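Long-range contacts in SusD superfamily protein (Bacteroides thetaiotaomicron, PDB 3MCX), which is of uncharacterised function but, as a SusD-family outer-membrane protein that binds zinc, probably takes part in capturing glycans at the cell surface: residues A[54-59]-A[291-296]; A[115-120]-A[189-194]; A[197-202]-A[256-261]. One frame throughout, in Å; residues are numbered along the deposited sequence.

Contact 1. Residues A[54-59]-A[291-296]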
loop_
_atom_site.group_PDB
_atom_site.type_symbol
_atom_site.label_atom_id
_atom_site.label_comp_id
_atom_site.label_asym_id
_atom_site.label_seq_id
_atom_site.Cartn_x
_atom_site.Cartn_y
_atom_site.Cartn_z
ATOM N N ALA A 54 -11.257 8.858 -1.707
ATOM C CA ALA A 54 -12.511 9.251 -2.363
ATOM C C ALA A 54 -12.859 8.517 -3.646
ATOM O O ALA A 54 -13.956 8.756 -4.192
ATOM C CB ALA A 54 -12.504 10.772 -2.647
ATOM N N ASP A 55 -11.923 7.702 -4.134
ATOM C CA ASP A 55 -12.011 7.065 -5.444
ATOM C C ASP A 55 -12.538 5.646 -5.419
ATOM O O ASP A 55 -13.090 5.176 -6.436
ATOM C CB ASP A 55 -10.652 7.111 -6.139
ATOM C CG ASP A 55 -10.249 8.515 -6.519
ATOM O OD1 ASP A 55 -11.128 9.286 -6.972
ATOM O OD2 ASP A 55 -9.046 8.838 -6.368
ATOM N N VAL A 56 -12.295 4.929 -4.321
ATOM C CA VAL A 56 -12.739 3.544 -4.144
ATOM C C VAL A 56 -13.619 3.561 -2.912
ATOM O O VAL A 56 -13.209 4.044 -1.842
ATOM C CB VAL A 56 -11.577 2.567 -3.992
ATOM C CG1 VAL A 56 -12.127 1.179 -3.706
ATOM C CG2 VAL A 56 -10.661 2.548 -5.228
ATOM N N GLN A 57 -14.844 3.072 -3.046
ATOM C CA GLN A 57 -15.816 3.092 -1.953
ATOM C C GLN A 57 -16.324 1.686 -1.660
ATOM O O GLN A 57 -16.207 0.783 -2.480
ATOM C CB GLN A 57 -17.008 3.998 -2.306
ATOM C CG GLN A 57 -17.711 3.624 -3.590
ATOM C CD GLN A 57 -18.997 4.366 -3.773
ATOM O OE1 GLN A 57 -19.072 5.462 -4.359
ATOM N NE2 GLN A 57 -20.063 3.787 -3.236
ATOM N N ALA A 58 -16.921 1.498 -0.487
ATOM C CA ALA A 58 -17.731 0.294 -0.288
ATOM C C ALA A 58 -18.889 0.289 -1.264
ATOM O O ALA A 58 -19.480 1.338 -1.572
ATOM C CB ALA A 58 -18.264 0.222 1.179
ATOM N N ARG A 59 -19.269 -0.917 -1.675
ATOM C CA ARG A 59 -20.497 -1.108 -2.416
ATOM C C ARG A 59 -21.760 -1.065 -1.533
ATOM O O ARG A 59 -22.820 -0.593 -1.949
ATOM C CB ARG A 59 -20.441 -2.416 -3.213
ATOM C CG ARG A 59 -21.685 -2.761 -4.020
ATOM C CD ARG A 59 -21.598 -4.091 -4.781
ATOM N NE ARG A 59 -21.315 -5.223 -3.866
ATOM C CZ ARG A 59 -22.220 -5.833 -3.102
ATOM N NH1 ARG A 59 -23.506 -5.531 -3.167
ATOM N NH2 ARG A 59 -21.806 -6.787 -2.271
ATOM N N LEU A 291 -15.913 -3.489 -2.977
ATOM C CA LEU A 291 -15.157 -2.343 -3.450
ATOM C C LEU A 291 -15.600 -2.024 -4.859
ATOM O O LEU A 291 -15.580 -2.892 -5.740
ATOM C CB LEU A 291 -13.658 -2.606 -3.412
ATOM C CG LEU A 291 -13.056 -2.764 -2.010
ATOM C CD1 LEU A 291 -11.750 -3.533 -2.058
ATOM C CD2 LEU A 291 -12.837 -1.415 -1.292
ATOM N N ILE A 292 -16.006 -0.776 -5.066
ATOM C CA ILE A 292 -16.337 -0.262 -6.385
ATOM C C ILE A 292 -15.765 1.128 -6.504
ATOM O O ILE A 292 -15.457 1.767 -5.491
ATOM C CB ILE A 292 -17.838 -0.259 -6.682
ATOM C CG1 ILE A 292 -18.652 0.582 -5.667
ATOM C CG2 ILE A 292 -18.377 -1.733 -6.750
ATOM C CD1 ILE A 292 -20.123 0.823 -6.023
ATOM N N LEU A 293 -15.627 1.603 -7.735
ATOM C CA LEU A 293 -15.143 2.948 -8.009
ATOM C C LEU A 293 -16.248 3.964 -7.776
ATOM O O LEU A 293 -17.430 3.697 -8.090
ATOM C CB LEU A 293 -14.633 3.018 -9.445
ATOM C CG LEU A 293 -13.488 2.038 -9.778
ATOM C CD1 LEU A 293 -13.200 1.953 -11.294
ATOM C CD2 LEU A 293 -12.207 2.429 -9.005
ATOM N N SER A 294 -15.872 5.129 -7.247
ATOM C CA SER A 294 -16.806 6.216 -7.029
ATOM C C SER A 294 -16.995 7.073 -8.280
ATOM O O SER A 294 -16.209 7.019 -9.236
ATOM C CB SER A 294 -16.296 7.099 -5.910
ATOM O OG SER A 294 -15.157 7.803 -6.361
ATOM N N GLU A 295 -18.015 7.885 -8.244
ATOM C CA GLU A 295 -18.210 8.855 -9.311
ATOM C C GLU A 295 -17.085 9.897 -9.301
ATOM O O GLU A 295 -16.726 10.447 -10.348
ATOM C CB GLU A 295 -19.557 9.549 -9.196
ATOM C CG GLU A 295 -19.963 10.261 -10.464
ATOM C CD GLU A 295 -21.196 11.101 -10.266
ATOM O OE1 GLU A 295 -21.321 11.688 -9.151
ATOM O OE2 GLU A 295 -22.014 11.209 -11.243
ATOM N N ASP A 296 -16.519 10.180 -8.130
ATOM C CA ASP A 296 -15.329 11.066 -8.082
ATOM C C ASP A 296 -14.240 10.522 -8.986
ATOM O O ASP A 296 -13.642 11.277 -9.734
ATOM C CB ASP A 296 -14.774 11.237 -6.658
ATOM C CG ASP A 296 -15.836 11.510 -5.612
ATOM O OD1 ASP A 296 -16.672 10.621 -5.299
ATOM O OD2 ASP A 296 -15.814 12.634 -5.074
HETATM O O HOH W 1 -19.786 7.707 -5.909
#
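Q57 lays its side chain across I292, CG lying 3.8 Å from I292 CG1. Both chains leave the backbone from the crowded position between N and the carbonyl carbon (chi1 56° for Q57, 59° for I292), and they cross obliquely on one face of the strand pair. The Q57 amide is fixed at both ends: NE2 donates to A58 O, which lies almost in the amide plane, and also to W437 O, while OE1 accepts from a water that in turn takes the N-H of E295. On the other face V56 CG1 meets L291 CD2 at 3.6 Å, and V56 CG2 faces L293 CD2. The backbones form a short two-stranded antiparallel sheet in which Q57 and I292 are the hydrogen-bonded pair: Q57 N reaches I292 O at 2.8 Å and I292 N reaches Q57 O at 3.0 Å, each nearly along the C=O axis. V56 and L293 are the non-hydrogen-bonded pair. Beyond them S294 N bonds D55 O at 2.9 Å, the donor standing 49° out of the carbonyl plane. S294 OG donates to A54 O at 2.7 Å, on an in-plane lone pair, and as N-cap of helix 295-301 accepts from F297 N.

Contact 2. Residues A[115-120]-A[189-194]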
loop_
_atom_site.group_PDB
_atom_site.type_symbol
_atom_site.label_atom_id
_atom_site.label_comp_id
_atom_site.label_asym_id
_atom_site.label_seq_id
_atom_site.Cartn_x
_atom_site.Cartn_y
_atom_site.Cartn_z
ATOM N N THR A 115 28.529 -16.305 4.300
ATOM C CA THR A 115 28.263 -14.991 4.890
ATOM C C THR A 115 27.420 -14.105 3.995
ATOM O O THR A 115 26.571 -13.375 4.461
ATOM C CB THR A 115 29.587 -14.268 5.183
ATOM O OG1 THR A 115 30.415 -15.124 5.975
ATOM C CG2 THR A 115 29.363 -12.950 5.910
ATOM N N LYS A 116 27.684 -14.159 2.700
ATOM C CA LYS A 116 26.957 -13.358 1.732
ATOM C C LYS A 116 25.467 -13.726 1.717
ATOM O O LYS A 116 24.597 -12.849 1.647
ATOM C CB LYS A 116 27.550 -13.540 0.335
ATOM C CG LYS A 116 27.042 -12.537 -0.691
ATOM C CD LYS A 116 27.685 -12.771 -2.058
ATOM N N GLU A 117 25.172 -15.028 1.754
ATOM C CA GLU A 117 23.783 -15.466 1.760
ATOM C C GLU A 117 23.129 -15.183 3.103
ATOM O O GLU A 117 21.985 -14.751 3.130
ATOM C CB GLU A 117 23.667 -16.940 1.399
ATOM C CG GLU A 117 23.767 -17.188 -0.113
ATOM C CD GLU A 117 22.475 -16.732 -0.818
ATOM O OE1 GLU A 117 21.483 -17.480 -0.829
ATOM O OE2 GLU A 117 22.420 -15.614 -1.323
ATOM N N LEU A 118 23.850 -15.425 4.206
ATOM C CA LEU A 118 23.312 -15.089 5.542
ATOM C C LEU A 118 22.984 -13.605 5.622
ATOM O O LEU A 118 21.954 -13.213 6.141
ATOM C CB LEU A 118 24.276 -15.459 6.659
ATOM C CG LEU A 118 24.536 -16.971 6.913
ATOM C CD1 LEU A 118 25.785 -17.222 7.764
ATOM C CD2 LEU A 118 23.273 -17.597 7.519
ATOM N N ASN A 119 23.856 -12.782 5.058
ATOM C CA ASN A 119 23.635 -11.357 5.079
ATOM C C ASN A 119 22.483 -10.914 4.185
ATOM O O ASN A 119 21.743 -9.987 4.503
ATOM C CB ASN A 119 24.902 -10.630 4.682
ATOM C CG ASN A 119 24.907 -9.232 5.167
ATOM O OD1 ASN A 119 24.637 -8.988 6.340
ATOM N ND2 ASN A 119 25.205 -8.292 4.279
ATOM N N ARG A 120 22.293 -11.616 3.070
ATOM C CA ARG A 120 21.156 -11.313 2.208
ATOM C C ARG A 120 19.833 -11.617 2.910
ATOM O O ARG A 120 18.907 -10.824 2.918
ATOM C CB ARG A 120 21.253 -12.146 0.908
ATOM C CG ARG A 120 20.065 -11.918 0.009
ATOM C CD ARG A 120 19.969 -12.843 -1.193
ATOM N NE ARG A 120 19.985 -14.254 -0.817
ATOM C CZ ARG A 120 18.946 -14.947 -0.346
ATOM N NH1 ARG A 120 17.763 -14.372 -0.134
ATOM N NH2 ARG A 120 19.121 -16.244 -0.050
ATOM N N GLY A 189 23.407 -5.462 1.714
ATOM C CA GLY A 189 23.276 -6.910 1.678
ATOM C C GLY A 189 22.275 -7.470 0.691
ATOM O O GLY A 189 22.271 -8.674 0.475
ATOM N N LEU A 190 21.429 -6.624 0.104
ATOM C CA LEU A 190 20.357 -7.075 -0.809
ATOM C C LEU A 190 20.911 -7.365 -2.206
ATOM O O LEU A 190 21.938 -6.807 -2.624
ATOM C CB LEU A 190 19.288 -6.000 -0.916
ATOM C CG LEU A 190 18.541 -5.638 0.376
ATOM C CD1 LEU A 190 17.674 -4.403 0.183
ATOM C CD2 LEU A 190 17.671 -6.781 0.806
ATOM N N ARG A 191 20.203 -8.224 -2.931
ATOM C CA ARG A 191 20.525 -8.513 -4.321
ATOM C C ARG A 191 20.417 -7.259 -5.170
ATOM O O ARG A 191 19.511 -6.438 -4.949
ATOM C CB ARG A 191 19.528 -9.516 -4.905
ATOM C CG ARG A 191 19.577 -10.887 -4.310
ATOM C CD ARG A 191 18.834 -11.844 -5.216
ATOM N NE ARG A 191 18.473 -13.086 -4.541
ATOM C CZ ARG A 191 19.280 -14.128 -4.387
ATOM N NH1 ARG A 191 20.531 -14.100 -4.848
ATOM N NH2 ARG A 191 18.815 -15.202 -3.762
ATOM N N GLN A 192 21.307 -7.143 -6.152
ATOM C CA GLN A 192 21.204 -6.111 -7.195
ATOM C C GLN A 192 20.365 -6.606 -8.385
ATOM O O GLN A 192 19.792 -5.804 -9.123
ATOM C CB GLN A 192 22.592 -5.700 -7.670
ATOM C CG GLN A 192 23.434 -4.944 -6.609
ATOM C CD GLN A 192 22.989 -3.510 -6.397
ATOM O OE1 GLN A 192 22.702 -3.072 -5.254
ATOM N NE2 GLN A 192 22.900 -2.775 -7.476
ATOM N N GLU A 193 20.302 -7.922 -8.565
ATOM C CA GLU A 193 19.556 -8.500 -9.685
ATOM C C GLU A 193 18.071 -8.552 -9.395
ATOM O O GLU A 193 17.631 -8.466 -8.231
ATOM C CB GLU A 193 20.056 -9.912 -9.990
ATOM C CG GLU A 193 21.493 -9.959 -10.455
ATOM C CD GLU A 193 21.797 -9.067 -11.703
ATOM O OE1 GLU A 193 20.983 -8.981 -12.650
ATOM O OE2 GLU A 193 22.871 -8.430 -11.728
ATOM N N THR A 194 17.287 -8.700 -10.452
ATOM C CA THR A 194 15.850 -8.807 -10.264
ATOM C C THR A 194 15.559 -10.058 -9.435
ATOM O O THR A 194 16.259 -11.076 -9.515
ATOM C CB THR A 194 15.029 -8.808 -11.576
ATOM O OG1 THR A 194 15.139 -10.086 -12.192
ATOM C CG2 THR A 194 15.482 -7.701 -12.535
HETATM O O HOH W 2 24.644 -10.225 0.922
#
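Two guanidinium groups, of R120 and R191, lie nearly parallel, their planes 9° apart. Over one face of the R120 group sits R191 NH2, offset toward the rim and 3.3 Å from R120 NE; over the centre of the R191 group sits R120 CD, 3.5 Å from R191 CZ. The two groups lie face to face but offset, the CD of R120 against the flat head of R191. At the edge of R120 the E117 oxygens lie near its plane, gripped side-on, while the carboxylate is turned, each N-H meeting its oxygen from above the carboxylate plane: R120 NE donates to E117 OE2 at 2.8 Å with an N-H...O angle of 173°, and R120 NH2 to E117 OE1, also at 2.8 Å. R120 NH1 has a further salt bridge to E124. Segment 189-194, in the loop between helices 172-186 and 201-214, thus lies against the start of helix 115-140, at the surface and away from the zinc sites. One water donates to both K116 O and G189 O. N119 ND2 packs 3.5 Å from G189 CA, where any CB would clash with it. No direct hydrogen bond joins 115-120 to 189-194. Because R120 NE and R191 NH2 are both donors, their closeness is not a bond; the carboxylates of E117 and E124 probably offset the repulsion between the two positive charges, which would make the close approach tolerable.

Contact 3. Residues A[197-202]-A[256-261]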
loop_
_atom_site.group_PDB
_atom_site.type_symbol
_atom_site.label_atom_id
_atom_site.label_comp_id
_atom_site.label_asym_id
_atom_site.label_seq_id
_atom_site.Cartn_x
_atom_site.Cartn_y
_atom_site.Cartn_z
ATOM N N GLY A 197 9.409 -12.135 -6.267
ATOM C CA GLY A 197 8.807 -12.701 -5.073
ATOM C C GLY A 197 9.430 -12.218 -3.793
ATOM O O GLY A 197 8.914 -12.517 -2.725
ATOM N N TYR A 198 10.545 -11.488 -3.910
ATOM C CA TYR A 198 11.423 -11.145 -2.780
ATOM C C TYR A 198 11.937 -9.725 -2.914
ATOM O O TYR A 198 11.858 -9.131 -3.980
ATOM C CB TYR A 198 12.635 -12.058 -2.767
ATOM C CG TYR A 198 12.295 -13.509 -2.756
ATOM C CD1 TYR A 198 11.698 -14.078 -1.652
ATOM C CD2 TYR A 198 12.563 -14.317 -3.849
ATOM C CE1 TYR A 198 11.397 -15.417 -1.608
ATOM C CE2 TYR A 198 12.250 -15.663 -3.821
ATOM C CZ TYR A 198 11.667 -16.202 -2.696
ATOM O OH TYR A 198 11.348 -17.532 -2.646
ATOM N N ILE A 199 12.495 -9.184 -1.829
ATOM C CA ILE A 199 12.998 -7.822 -1.794
ATOM C C ILE A 199 14.445 -7.740 -2.239
ATOM O O ILE A 199 15.297 -8.443 -1.695
ATOM C CB ILE A 199 12.890 -7.252 -0.362
ATOM C CG1 ILE A 199 11.419 -7.132 0.012
ATOM C CG2 ILE A 199 13.593 -5.905 -0.257
ATOM C CD1 ILE A 199 11.179 -6.996 1.518
ATOM N N ASN A 200 14.721 -6.898 -3.247
ATOM C CA ASN A 200 16.075 -6.567 -3.664
ATOM C C ASN A 200 16.391 -5.086 -3.393
ATOM O O ASN A 200 15.575 -4.366 -2.809
ATOM C CB ASN A 200 16.306 -6.961 -5.129
ATOM C CG ASN A 200 15.574 -6.057 -6.124
ATOM O OD1 ASN A 200 14.872 -5.116 -5.731
ATOM N ND2 ASN A 200 15.728 -6.364 -7.425
ATOM N N TYR A 201 17.583 -4.652 -3.812
ATOM C CA TYR A 201 18.043 -3.289 -3.557
ATOM C C TYR A 201 17.060 -2.261 -4.132
ATOM O O TYR A 201 16.764 -1.250 -3.482
ATOM C CB TYR A 201 19.469 -3.104 -4.133
ATOM C CG TYR A 201 19.984 -1.693 -4.064
ATOM C CD1 TYR A 201 19.745 -0.789 -5.087
ATOM C CD2 TYR A 201 20.710 -1.258 -2.949
ATOM C CE1 TYR A 201 20.235 0.516 -5.005
ATOM C CE2 TYR A 201 21.204 0.026 -2.869
ATOM C CZ TYR A 201 20.958 0.901 -3.887
ATOM O OH TYR A 201 21.444 2.165 -3.771
ATOM N N TRP A 202 16.607 -2.521 -5.354
ATOM C CA TRP A 202 15.720 -1.595 -6.073
ATOM C C TRP A 202 14.387 -1.452 -5.356
ATOM O O TRP A 202 13.886 -0.330 -5.214
ATOM C CB TRP A 202 15.575 -2.022 -7.549
ATOM C CG TRP A 202 16.921 -2.242 -8.134
ATOM C CD1 TRP A 202 17.494 -3.440 -8.454
ATOM C CD2 TRP A 202 17.931 -1.248 -8.332
ATOM N NE1 TRP A 202 18.766 -3.245 -8.882
ATOM C CE2 TRP A 202 19.080 -1.913 -8.792
ATOM C CE3 TRP A 202 17.976 0.142 -8.168
ATOM C CZ2 TRP A 202 20.269 -1.241 -9.104
ATOM C CZ3 TRP A 202 19.138 0.809 -8.485
ATOM C CH2 TRP A 202 20.282 0.117 -8.929
ATOM N N SER A 256 7.160 -4.041 -11.969
ATOM C CA SER A 256 7.041 -4.576 -10.610
ATOM C C SER A 256 8.383 -4.646 -9.907
ATOM O O SER A 256 9.297 -5.313 -10.416
ATOM C CB SER A 256 6.456 -5.986 -10.677
ATOM O OG SER A 256 6.299 -6.479 -9.368
ATOM N N LEU A 257 8.517 -3.964 -8.770
ATOM C CA LEU A 257 9.792 -3.950 -8.049
ATOM C C LEU A 257 9.805 -4.946 -6.888
ATOM O O LEU A 257 10.834 -5.552 -6.604
ATOM C CB LEU A 257 10.102 -2.544 -7.571
ATOM C CG LEU A 257 10.386 -1.522 -8.671
ATOM C CD1 LEU A 257 10.138 -0.109 -8.146
ATOM C CD2 LEU A 257 11.815 -1.625 -9.144
ATOM N N PHE A 258 8.680 -5.091 -6.209
ATOM C CA PHE A 258 8.500 -6.121 -5.169
ATOM C C PHE A 258 7.060 -6.583 -5.275
ATOM O O PHE A 258 6.143 -5.795 -5.205
ATOM C CB PHE A 258 8.829 -5.555 -3.799
ATOM C CG PHE A 258 8.517 -6.468 -2.615
ATOM C CD1 PHE A 258 8.700 -7.844 -2.681
ATOM C CD2 PHE A 258 8.085 -5.919 -1.428
ATOM C CE1 PHE A 258 8.416 -8.651 -1.566
ATOM C CE2 PHE A 258 7.812 -6.750 -0.303
ATOM C CZ PHE A 258 7.955 -8.095 -0.405
ATOM N N GLU A 259 6.898 -7.895 -5.455
ATOM C CA GLU A 259 5.587 -8.496 -5.671
ATOM C C GLU A 259 5.593 -9.887 -5.045
ATOM O O GLU A 259 6.506 -10.672 -5.284
ATOM C CB GLU A 259 5.326 -8.553 -7.174
ATOM C CG GLU A 259 4.109 -9.326 -7.627
ATOM C CD GLU A 259 3.997 -9.250 -9.152
ATOM O OE1 GLU A 259 4.231 -8.147 -9.708
ATOM O OE2 GLU A 259 3.729 -10.264 -9.816
ATOM N N LEU A 260 4.569 -10.173 -4.244
ATOM C CA LEU A 260 4.454 -11.462 -3.559
ATOM C C LEU A 260 3.760 -12.456 -4.467
ATOM O O LEU A 260 2.736 -12.164 -5.066
ATOM C CB LEU A 260 3.708 -11.312 -2.235
ATOM C CG LEU A 260 4.388 -10.379 -1.241
ATOM C CD1 LEU A 260 3.398 -9.965 -0.157
ATOM C CD2 LEU A 260 5.641 -11.052 -0.654
ATOM N N TYR A 261 4.340 -13.649 -4.556
ATOM C CA TYR A 261 3.861 -14.715 -5.437
ATOM C C TYR A 261 2.711 -15.456 -4.778
ATOM O O TYR A 261 2.833 -15.917 -3.616
ATOM C CB TYR A 261 5.003 -15.675 -5.716
ATOM C CG TYR A 261 4.682 -16.807 -6.652
ATOM C CD1 TYR A 261 4.232 -16.567 -7.934
ATOM C CD2 TYR A 261 4.832 -18.146 -6.254
ATOM C CE1 TYR A 261 3.946 -17.612 -8.789
ATOM C CE2 TYR A 261 4.561 -19.201 -7.114
ATOM C CZ TYR A 261 4.120 -18.929 -8.383
ATOM O OH TYR A 261 3.851 -19.981 -9.243
HETATM O O HOH W 3 6.711 -14.182 -2.827
HETATM O O HOH W 4 9.346 -9.270 -6.539
HETATM O O HOH W 5 12.497 -7.159 -5.525
#
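A classic beta bulge at L257 and F258, both facing I354, turns a corner in strand 256-260, and the loop leading into helix 201-214 runs along it in roughly the reverse direction. The central side-chain contact is a CH-pi interaction: I199 CG1 stands over the face of the F258 ring, 3.5 Å from its centroid and only 8° off the ring normal. I199 CD1 continues over the same face toward F258 CE2, 3.8 Å away. F258 CG is anti to the backbone N (chi1 173°), which swings the ring out to meet I199, while the carbonyl G197 O lies near the ring plane at its edge. An alanine in place of F258 would remove the ring and would probably cost I199 this face-on packing, as well as loosening the loop against the strand.

No direct hydrogen bond spans the segments; waters do that work. One accepts from both G197 N and E259 N. A second donates to G197 O and accepts from Y261 N. A third donates to Y198 O and to L257 O, 2.6 Å from each, and takes a weak bond from N200 N. G197 CA also comes within 3.1 Å of E259 O as a CA-H...O contact, and the backbone angles of this residue (phi 106°) by themselves call for glycine. Farther along, W202 CB packs against L257 CD2 at 4.1 Å. N200 is the N-cap of helix 201-214, its OD1 accepting from A203 N.

Helix 115-140 packs against the same cluster, M128 touching both I199 and F258. Strand 351-355 pairs with the bulged strand, and helix 21-36 supplies Y32, whose OH bonds I199 N and whose ring meets Y198.

Contacts 2 and 3 are neighbours, their centres 13 Å apart on the same side of the chain's centre. R191 O lies 2.9 Å from Y201 N and Q192 O 2.8 Å from W202 NE1, both probable hydrogen bonds, so the loop of contact 2 is bonded to the first turn of helix 201-214, to which the chain returns after 195-200. Helix 115-140 supplies one side of contact 2 and, through M128, packs on contact 3. Contact 1 lies on the opposite side, 41 and 28 Å centre to centre from contacts 2 and 3. It comes closest to a zinc site without touching it: the side chain of L293 is about 10 Å from that of the zinc ligand E315.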